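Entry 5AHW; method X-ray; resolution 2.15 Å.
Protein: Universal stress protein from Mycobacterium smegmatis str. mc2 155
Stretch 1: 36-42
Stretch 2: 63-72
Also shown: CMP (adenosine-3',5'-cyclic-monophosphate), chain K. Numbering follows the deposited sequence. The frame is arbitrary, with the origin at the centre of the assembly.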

# COMPACT_ATOMS: atom_id res chain seq x y z
N ILE B 36 -15.03 2.39 -0.54
CA ILE B 36 -15.89 1.44 0.17
C ILE B 36 -15.25 1.23 1.54
O ILE B 36 -14.12 0.76 1.66
N ILE B 37 -15.95 1.65 2.59
CA ILE B 37 -15.48 1.41 3.93
C ILE B 37 -16.14 0.12 4.42
O ILE B 37 -17.38 0.02 4.45
N ALA B 38 -15.34 -0.84 4.82
CA ALA B 38 -15.84 -2.12 5.31
C ALA B 38 -15.47 -2.41 6.77
O ALA B 38 -14.36 -2.12 7.21
N THR B 39 -16.42 -2.94 7.52
CA THR B 39 -16.19 -3.34 8.87
C THR B 39 -16.70 -4.77 9.01
O THR B 39 -17.93 -5.07 8.80
N ALA B 40 -15.78 -5.67 9.33
CA ALA B 40 -16.16 -7.08 9.49
C ALA B 40 -16.54 -7.29 10.92
O ALA B 40 -15.90 -6.75 11.81
N TYR B 41 -17.55 -8.10 11.16
CA TYR B 41 -17.91 -8.44 12.54
C TYR B 41 -18.66 -9.81 12.60
O TYR B 41 -19.27 -10.22 11.63
N PHE B 42 -18.55 -10.52 13.73
CA PHE B 42 -19.37 -11.72 14.07
C PHE B 42 -20.53 -11.24 14.99
O PHE B 42 -20.29 -10.88 16.13
N GLY B 63 -27.30 -4.65 19.99
CA GLY B 63 -26.83 -5.81 19.25
C GLY B 63 -25.70 -5.45 18.30
O GLY B 63 -24.52 -5.68 18.60
N ASN B 64 -26.06 -4.87 17.14
CA ASN B 64 -25.09 -4.48 16.09
C ASN B 64 -25.04 -2.95 15.81
O ASN B 64 -24.51 -2.49 14.80
N ALA B 65 -25.59 -2.18 16.76
CA ALA B 65 -25.51 -0.72 16.79
C ALA B 65 -24.05 -0.17 16.68
O ALA B 65 -23.80 0.74 15.88
N PRO B 66 -23.07 -0.74 17.42
CA PRO B 66 -21.70 -0.19 17.27
C PRO B 66 -21.10 -0.35 15.89
O PRO B 66 -20.26 0.45 15.53
N ILE B 67 -21.51 -1.34 15.10
CA ILE B 67 -20.91 -1.47 13.76
C ILE B 67 -21.30 -0.28 12.93
O ILE B 67 -20.47 0.28 12.24
N TYR B 68 -22.52 0.18 13.05
CA TYR B 68 -22.92 1.37 12.27
C TYR B 68 -22.32 2.65 12.87
O TYR B 68 -22.07 3.61 12.17
N ALA B 69 -22.06 2.68 14.17
CA ALA B 69 -21.34 3.84 14.72
C ALA B 69 -19.92 3.96 14.11
O ALA B 69 -19.50 5.01 13.67
N ILE B 70 -19.22 2.83 14.05
CA ILE B 70 -17.92 2.72 13.37
C ILE B 70 -18.03 3.16 11.91
O ILE B 70 -17.15 3.88 11.42
N LEU B 71 -19.05 2.70 11.19
CA LEU B 71 -19.12 3.09 9.79
C LEU B 71 -19.39 4.59 9.63
O LEU B 71 -18.76 5.17 8.79
N ARG B 72 -20.30 5.20 10.40
CA ARG B 72 -20.51 6.64 10.24
C ARG B 72 -19.28 7.48 10.61
O ARG B 72 -18.91 8.41 9.91

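Strand 36-41 and helix 65-72 lie nearly antiparallel, with 154° between their N-to-C directions. Their axes approach to 8.9 Å, and together the two stretches bury 361 Å². No hydrogen bond crosses between them, so the contact rests on side-chain packing.

The strand alternates. Ile-37, Thr-39 and Tyr-41 point their CA-to-CB bonds toward the helix, while Ala-38 and Ala-40 point away. On the helical side, Ile-67 and Ile-70 point toward the strand. Leu-71 starts out sideways, but its end comes nearer.

Thr-39 has the most surface covered, 74 Å². It is buried and adopts the m rotamer. Its CA lies 7.0 Å from the CA of Ile-67, close enough for the two side chains to meet directly: Thr-39 CG2 is 3.8 Å from Ile-67 CG2. Thr-39 OG1 sits 3.4 Å from Ile-70 CG2 and also 3.4 Å from Leu-71 CD2. These carbons offer the hydroxyl no polar partner, but OG1 is hydrogen-bonded elsewhere in the structure.

Leu-71, with 68 Å² covered, packs against the strand at Ile-37 and Thr-39. Its rotamer is m, t. Leu-71 CD2 reaches Ile-37 O at 3.6 Å and Ile-37 CG2 at 3.8 Å, so one methyl touches both backbone and side chain. Ile-37 is m, t as well. The same methyl also lies against the Thr-39 hydroxyl, so it spans both strand residues.

Ile-67 and Tyr-41, each with 67 Å² covered, form the other end of the contact. Tyr-41 takes the p rotamer, and Ile-67 is m, m. Ile-67 CG1 lies over one face of the Tyr-41 ring, 3.8 Å from the ring centroid and 19° off the normal. This is a CH-pi contact. Ile-67 CD1 adds a 3.6 Å contact to Tyr-41 CB. Farther out, Tyr-41 OH comes within 3.6 Å of Asn-64 ND2, but this is not a hydrogen bond. Asn-64 occupies the N-cap position, yet its side chain makes no capping bond. The backbone O of Asn-64 accepts a hydrogen bond from Ile-67 N at 3.2 Å.

The cyclic AMP binds the strand through backbone atoms of Ala-40. Ala-40 N donates to CMP N1 at 2.9 Å, and CMP N6 donates to Ala-40 O, also at 2.9 Å. Both bonds are nearly straight, at 173° and 167°. The paired donor and acceptor of one residue thus read the adenine edge, while the neighbouring Thr-39 and Tyr-41 side chains pack on the helix.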

# COMPACT_ATOMS: atom_id res chain seq x y z
CB ILE B 36 -16.04 0.14 -0.64
CG1 ILE B 36 -16.73 0.44 -1.99
CG2 ILE B 36 -16.93 -0.86 0.09
CD1 ILE B 36 -16.86 -0.74 -2.94
CB ILE B 37 -15.83 2.59 4.87
CG1 ILE B 37 -15.36 3.93 4.26
CG2 ILE B 37 -15.24 2.38 6.28
CD1 ILE B 37 -15.66 5.16 5.11
CB ALA B 38 -15.34 -3.25 4.40
CB THR B 39 -16.92 -2.45 9.88
OG1 THR B 39 -16.39 -1.13 9.81
CG2 THR B 39 -16.74 -2.96 11.29
CB ALA B 40 -15.00 -8.00 9.14
CB TYR B 41 -18.78 -7.32 13.15
CG TYR B 41 -20.16 -7.28 12.58
CD1 TYR B 41 -20.40 -6.77 11.33
CD2 TYR B 41 -21.22 -7.81 13.27
CE1 TYR B 41 -21.68 -6.78 10.78
CE2 TYR B 41 -22.51 -7.84 12.74
CZ TYR B 41 -22.74 -7.31 11.50
OH TYR B 41 -24.03 -7.32 10.99
CB PHE B 42 -18.55 -12.74 14.87
CG PHE B 42 -17.15 -13.08 14.32
CD1 PHE B 42 -16.99 -13.85 13.17
CD2 PHE B 42 -15.99 -12.76 15.07
CE1 PHE B 42 -15.73 -14.25 12.75
CE2 PHE B 42 -14.69 -13.13 14.63
CZ PHE B 42 -14.57 -13.89 13.47
CB ASN B 64 -25.34 -5.30 14.81
CG ASN B 64 -26.25 -4.58 13.80
OD1 ASN B 64 -27.34 -4.07 14.12
ND2 ASN B 64 -25.78 -4.55 12.57
CB ALA B 65 -26.24 -0.18 18.03
CB PRO B 66 -20.87 -0.94 18.30
CG PRO B 66 -21.65 -2.18 18.59
CD PRO B 66 -23.11 -1.85 18.40
CB ILE B 67 -21.26 -2.78 13.01
CG1 ILE B 67 -20.88 -3.99 13.83
CG2 ILE B 67 -20.51 -2.88 11.67
CD1 ILE B 67 -19.46 -4.01 14.31
CB TYR B 68 -24.43 1.45 12.07
CG TYR B 68 -24.98 0.40 11.06
CD1 TYR B 68 -24.97 -0.96 11.38
CD2 TYR B 68 -25.49 0.77 9.82
CE1 TYR B 68 -25.42 -1.91 10.50
CE2 TYR B 68 -25.95 -0.19 8.93
CZ TYR B 68 -25.92 -1.54 9.27
OH TYR B 68 -26.41 -2.56 8.43
CB ALA B 69 -21.30 3.78 16.24
CB ILE B 70 -17.41 1.25 13.39
CG1 ILE B 70 -17.04 0.90 14.81
CG2 ILE B 70 -16.21 1.04 12.47
CD1 ILE B 70 -16.85 -0.59 15.09
CB LEU B 71 -20.12 2.24 8.98
CG LEU B 71 -19.51 0.83 8.82
CD1 LEU B 71 -20.60 -0.17 8.50
CD2 LEU B 71 -18.40 0.79 7.77
CB ARG B 72 -21.79 7.17 10.92
CG ARG B 72 -22.00 6.79 12.37
CD ARG B 72 -23.29 7.38 12.96
NE ARG B 72 -23.86 6.54 14.05
CZ ARG B 72 -24.66 5.48 13.87
NH1 ARG B 72 -25.04 5.07 12.65
NH2 ARG B 72 -25.09 4.80 14.93
P CMP K . -5.23 -0.90 12.07
O1P CMP K . -4.50 0.43 11.90
O2P CMP K . -5.93 -0.93 13.34
O5' CMP K . -4.34 -2.17 11.81
C5' CMP K . -4.83 -3.49 11.45
C4' CMP K . -5.89 -3.28 10.40
O4' CMP K . -6.61 -4.45 10.06
C3' CMP K . -6.94 -2.32 10.79
O3' CMP K . -6.35 -1.03 10.90
C2' CMP K . -8.00 -2.53 9.70
O2' CMP K . -7.68 -1.91 8.45
C1' CMP K . -7.89 -4.06 9.55
N9 CMP K . -8.97 -4.65 10.38
C8 CMP K . -8.85 -5.18 11.61
N7 CMP K . -10.05 -5.55 12.09
C5 CMP K . -10.94 -5.28 11.16
C6 CMP K . -12.39 -5.45 11.00
N6 CMP K . -13.10 -6.01 11.97
N1 CMP K . -12.97 -5.03 9.86
C2 CMP K . -12.27 -4.46 8.87
N3 CMP K . -10.94 -4.25 8.95
C4 CMP K . -10.24 -4.64 10.05